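PDB 7JW2: exonuclease mut-7 homolog from Aedes aegypti, which probably acts as a magnesium-dependent 3'-5' exoribonuclease that trims the 3' ends of Argonaute-bound microRNAs, represented here by its exonuclease domain. Local coordinates for residues 130-133 and 134-137; 137-140 and 141-145. All coordinates share one frame; numbering follows the deposited sequence.

Contact 1 of 2, residues 130-133 and 134-137; sequences RHVE and RFDS
The rings of H131 and F135 lie four residues apart at the end of a helix and meet at a slant, their centroids 5.4 Å apart and their planes turned 73° against each other. The nearest atoms are H131 CE1 and F135 CZ, 3.6 Å apart. ND1 of H131 is only slightly farther from the phenyl ring. H131 reaches this place because its CG stands anti to the backbone N (chi1 -170°); the side chain also touches I213 and L217 of helix 210-217. ND1, buried where the two rings meet, has no hydrogen-bond partner in the model. F135 turns another part of its ring to V132, CD2 lying 3.6 Å from V132 CA, and continues onto L203 of helix 179-205.

A type I beta turn from V132 to F135 carries the chain off helix 125-132 within the exonuclease domain, which belongs to the RNase H-like clan. It is closed by F135 N donating to V132 O at 3.1 Å. One residue earlier, R134 N makes a weak, long bond to H131 O.

R134 folds back alongside the helix end. Its NE gives a weak hydrogen bond to R130 O at 3.0 Å, bent to 133° at the hydrogen, and the guanidinium presents an edge to CA of H131. The bend at chi3 turns this group toward the last helical turn, where NH2 of R134 comes within 3.9 Å of R130 CB.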
loop_
_atom_site.group_PDB
_atom_site.type_symbol
_atom_site.label_atom_id
_atom_site.label_comp_id
_atom_site.label_asym_id
_atom_site.label_seq_id
_atom_site.Cartn_x
_atom_site.Cartn_y
_atom_site.Cartn_z
ATOM N N ARG A 130 -2.588 33.241 -13.531
ATOM C CA ARG A 130 -2.053 34.599 -13.510
ATOM C C ARG A 130 -0.867 34.749 -14.450
ATOM O O ARG A 130 -0.664 35.822 -15.032
ATOM C CB ARG A 130 -1.663 34.982 -12.081
ATOM C CG ARG A 130 -2.859 35.299 -11.188
ATOM C CD ARG A 130 -2.511 35.244 -9.707
ATOM N NE ARG A 130 -1.103 35.526 -9.456
ATOM C CZ ARG A 130 -0.482 35.268 -8.308
ATOM N NH1 ARG A 130 -1.149 34.723 -7.297
ATOM N NH2 ARG A 130 0.806 35.560 -8.168
ATOM N N HIS A 131 -0.091 33.680 -14.634
ATOM C CA HIS A 131 1.087 33.746 -15.492
ATOM C C HIS A 131 0.696 33.846 -16.961
ATOM O O HIS A 131 1.229 34.683 -17.701
ATOM C CB HIS A 131 1.967 32.519 -15.247
ATOM C CG HIS A 131 3.312 32.597 -15.898
ATOM N ND1 HIS A 131 3.555 32.120 -17.169
ATOM C CD2 HIS A 131 4.489 33.096 -15.452
ATOM C CE1 HIS A 131 4.822 32.327 -17.480
ATOM N NE2 HIS A 131 5.412 32.915 -16.454
ATOM N N VAL A 132 -0.237 33.003 -17.405
ATOM C CA VAL A 132 -0.602 32.973 -18.819
ATOM C C VAL A 132 -1.477 34.155 -19.214
ATOM O O VAL A 132 -1.497 34.530 -20.397
ATOM C CB VAL A 132 -1.295 31.644 -19.173
ATOM C CG1 VAL A 132 -0.418 30.454 -18.758
ATOM C CG2 VAL A 132 -2.675 31.568 -18.531
ATOM N N GLU A 133 -2.183 34.761 -18.250
ATOM C CA GLU A 133 -2.963 35.974 -18.492
ATOM C C GLU A 133 -2.124 37.066 -19.130
ATOM O O GLU A 133 -2.653 37.931 -19.839
ATOM C CB GLU A 133 -3.524 36.505 -17.171
ATOM C CG GLU A 133 -4.971 36.230 -16.908
ATOM C CD GLU A 133 -5.487 37.050 -15.742
ATOM O OE1 GLU A 133 -6.685 37.390 -15.734
ATOM O OE2 GLU A 133 -4.684 37.362 -14.833
ATOM N N ARG A 134 -0.827 37.061 -18.865
ATOM C CA ARG A 134 0.070 38.115 -19.304
ATOM C C ARG A 134 0.539 37.948 -20.742
ATOM O O ARG A 134 1.055 38.908 -21.322
ATOM C CB ARG A 134 1.261 38.178 -18.361
ATOM C CG ARG A 134 0.885 38.733 -16.992
ATOM C CD ARG A 134 2.019 38.625 -15.995
ATOM N NE ARG A 134 1.726 37.652 -14.944
ATOM C CZ ARG A 134 1.927 37.868 -13.647
ATOM N NH1 ARG A 134 2.413 39.032 -13.235
ATOM N NH2 ARG A 134 1.637 36.923 -12.761
ATOM N N PHE A 135 0.384 36.770 -21.332
ATOM C CA PHE A 135 0.668 36.597 -22.751
ATOM C C PHE A 135 -0.484 37.189 -23.557
ATOM O O PHE A 135 -1.615 36.698 -23.480
ATOM C CB PHE A 135 0.871 35.121 -23.083
ATOM C CG PHE A 135 2.002 34.481 -22.322
ATOM C CD1 PHE A 135 3.291 34.976 -22.425
ATOM C CD2 PHE A 135 1.776 33.387 -21.498
ATOM C CE1 PHE A 135 4.337 34.393 -21.726
ATOM C CE2 PHE A 135 2.817 32.796 -20.795
ATOM C CZ PHE A 135 4.100 33.304 -20.909
ATOM N N ASP A 136 -0.199 38.249 -24.324
ATOM C CA ASP A 136 -1.257 38.942 -25.055
ATOM C C ASP A 136 -1.976 38.019 -26.028
ATOM O O ASP A 136 -3.180 38.184 -26.266
ATOM C CB ASP A 136 -0.676 40.144 -25.800
ATOM C CG ASP A 136 -0.698 41.408 -24.969
ATOM O OD1 ASP A 136 -1.790 41.793 -24.500
ATOM O OD2 ASP A 136 0.379 42.014 -24.780
ATOM N N SER A 137 -1.266 37.040 -26.587
ATOM C CA SER A 137 -1.852 36.122 -27.554
ATOM C C SER A 137 -2.694 35.030 -26.907
ATOM O O SER A 137 -3.474 34.376 -27.607
ATOM C CB SER A 137 -0.749 35.468 -28.386
ATOM O OG SER A 137 -0.390 36.275 -29.497
#

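Contact 2 of 2, residues 137-140 and 141-145; sequences SFRF and PYHEE
One hydrogen bond ties the two halves of this loop: the backbone N of F140 donates to ND1 of H143 at 2.7 Å. The donor sits almost exactly in the imidazole plane, 2° out of it, and the angle at the hydrogen is 142°. H143 swings its ring back over the preceding chain with CG anti to its own backbone N (chi1 -154°).

Over one face of the same imidazole runs the aliphatic part of R139. Its CD lies 3.8 Å from the ring centroid and close to the ring normal, a CH-pi contact, while the bend at chi2 helps carry the chain there. Farther out, NH1 of R139 makes weak hydrogen bonds to the carbonyl oxygens of F138 and D136.

Aromatic and apolar contacts centre on F140. Its ring takes CE1 of F138 over one face, 3.6 Å above the plane, and meets the imidazole obliquely, CD1 of F140 being 3.7 Å from CE1 of H143. P141 adds its CD at 3.6 Å from F140 CB. F140 reaches inward to W129, to I199 of helix 179-205 and to L154, L157 and C158 of helix 151-159.

Since ND1 accepts the amide hydrogen of F140, that nitrogen is probably unprotonated in this arrangement, consistent with a neutral ring whose proton sits on NE2.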
loop_
_atom_site.group_PDB
_atom_site.type_symbol
_atom_site.label_atom_id
_atom_site.label_comp_id
_atom_site.label_asym_id
_atom_site.label_seq_id
_atom_site.Cartn_x
_atom_site.Cartn_y
_atom_site.Cartn_z
ATOM N N SER A 137 -1.266 37.040 -26.587
ATOM C CA SER A 137 -1.852 36.122 -27.554
ATOM C C SER A 137 -2.694 35.030 -26.907
ATOM O O SER A 137 -3.474 34.376 -27.607
ATOM C CB SER A 137 -0.749 35.468 -28.386
ATOM O OG SER A 137 -0.390 36.275 -29.497
ATOM N N PHE A 138 -2.550 34.808 -25.605
ATOM C CA PHE A 138 -3.187 33.661 -24.972
ATOM C C PHE A 138 -4.696 33.848 -24.894
ATOM O O PHE A 138 -5.184 34.860 -24.379
ATOM C CB PHE A 138 -2.616 33.444 -23.572
ATOM C CG PHE A 138 -3.151 32.216 -22.879
ATOM C CD1 PHE A 138 -4.382 32.237 -22.233
ATOM C CD2 PHE A 138 -2.417 31.039 -22.870
ATOM C CE1 PHE A 138 -4.866 31.112 -21.610
ATOM C CE2 PHE A 138 -2.899 29.906 -22.234
ATOM C CZ PHE A 138 -4.120 29.942 -21.607
ATOM N N ARG A 139 -5.436 32.852 -25.378
ATOM C CA ARG A 139 -6.892 32.849 -25.304
ATOM C C ARG A 139 -7.372 31.522 -24.732
ATOM O O ARG A 139 -7.042 30.459 -25.261
ATOM C CB ARG A 139 -7.528 33.065 -26.684
ATOM C CG ARG A 139 -7.489 34.491 -27.211
ATOM C CD ARG A 139 -7.835 35.530 -26.147
ATOM N NE ARG A 139 -7.858 36.880 -26.707
ATOM C CZ ARG A 139 -6.783 37.533 -27.141
ATOM N NH1 ARG A 139 -5.583 36.971 -27.073
ATOM N NH2 ARG A 139 -6.903 38.757 -27.640
ATOM N N PHE A 140 -8.170 31.580 -23.668
ATOM C CA PHE A 140 -8.877 30.394 -23.220
ATOM C C PHE A 140 -9.861 29.947 -24.303
ATOM O O PHE A 140 -10.353 30.774 -25.082
ATOM C CB PHE A 140 -9.611 30.679 -21.909
ATOM C CG PHE A 140 -8.704 30.741 -20.711
ATOM C CD1 PHE A 140 -8.297 31.958 -20.188
ATOM C CD2 PHE A 140 -8.260 29.572 -20.107
ATOM C CE1 PHE A 140 -7.457 32.016 -19.090
ATOM C CE2 PHE A 140 -7.424 29.621 -19.001
ATOM C CZ PHE A 140 -7.021 30.838 -18.494
ATOM N N PRO A 141 -10.145 28.645 -24.400
ATOM C CA PRO A 141 -11.050 28.170 -25.464
ATOM C C PRO A 141 -12.470 28.673 -25.316
ATOM O O PRO A 141 -13.220 28.693 -26.300
ATOM C CB PRO A 141 -10.995 26.644 -25.333
ATOM C CG PRO A 141 -10.400 26.366 -23.975
ATOM C CD PRO A 141 -9.576 27.547 -23.594
ATOM N N TYR A 142 -12.874 29.044 -24.111
ATOM C CA TYR A 142 -14.178 29.650 -23.896
ATOM C C TYR A 142 -13.912 30.963 -23.193
ATOM O O TYR A 142 -14.393 31.200 -22.082
ATOM C CB TYR A 142 -15.084 28.708 -23.104
ATOM C CG TYR A 142 -15.187 27.368 -23.782
ATOM C CD1 TYR A 142 -16.151 27.132 -24.755
ATOM C CD2 TYR A 142 -14.279 26.353 -23.495
ATOM C CE1 TYR A 142 -16.228 25.916 -25.403
ATOM C CE2 TYR A 142 -14.351 25.137 -24.124
ATOM C CZ TYR A 142 -15.319 24.917 -25.086
ATOM O OH TYR A 142 -15.384 23.692 -25.719
ATOM N N HIS A 143 -13.114 31.803 -23.849
ATOM C CA HIS A 143 -12.548 32.980 -23.212
ATOM C C HIS A 143 -13.638 33.948 -22.790
ATOM O O HIS A 143 -14.660 34.101 -23.464
ATOM C CB HIS A 143 -11.567 33.682 -24.155
ATOM C CG HIS A 143 -10.518 34.482 -23.445
ATOM N ND1 HIS A 143 -9.279 33.971 -23.134
ATOM C CD2 HIS A 143 -10.526 35.752 -22.976
ATOM C CE1 HIS A 143 -8.566 34.885 -22.503
ATOM N NE2 HIS A 143 -9.300 35.978 -22.398
ATOM N N GLU A 144 -13.417 34.577 -21.641
ATOM C CA GLU A 144 -14.245 35.659 -21.142
ATOM C C GLU A 144 -13.314 36.695 -20.537
ATOM O O GLU A 144 -12.172 36.399 -20.181
ATOM C CB GLU A 144 -15.272 35.168 -20.112
ATOM C CG GLU A 144 -16.159 34.034 -20.605
ATOM C CD GLU A 144 -17.205 33.631 -19.591
ATOM O OE1 GLU A 144 -17.872 32.593 -19.800
ATOM O OE2 GLU A 144 -17.358 34.352 -18.583
ATOM N N GLU A 145 -13.810 37.923 -20.432
ATOM C CA GLU A 145 -13.007 39.039 -19.953
ATOM C C GLU A 145 -13.191 39.229 -18.452
ATOM O O GLU A 145 -14.325 39.270 -17.961
ATOM C CB GLU A 145 -13.387 40.324 -20.687
ATOM C CG GLU A 145 -12.407 40.745 -21.769
ATOM C CD GLU A 145 -12.457 42.237 -22.036
ATOM O OE1 GLU A 145 -11.504 42.947 -21.646
ATOM O OE2 GLU A 145 -13.457 42.705 -22.623
#

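Contact 1 comes first along the chain and contact 2 follows directly, with S137 common to both; their centres are 10 Å apart, and each lies 23 Å from the centre of the chain. Together they trace the exit from helix 125-132 and the first part of the loop leading to helix 151-159. The two touch where CB of F138 packs against V132 O at 3.5 Å. Both contacts touch helix 179-205, which receives V132 and F135 from contact 1 and F138 and F140 from contact 2. Beyond it they diverge: contact 1 leans on helix 210-217, contact 2 on helix 151-159. The connection thus joins four helices at the periphery of the exonuclease domain.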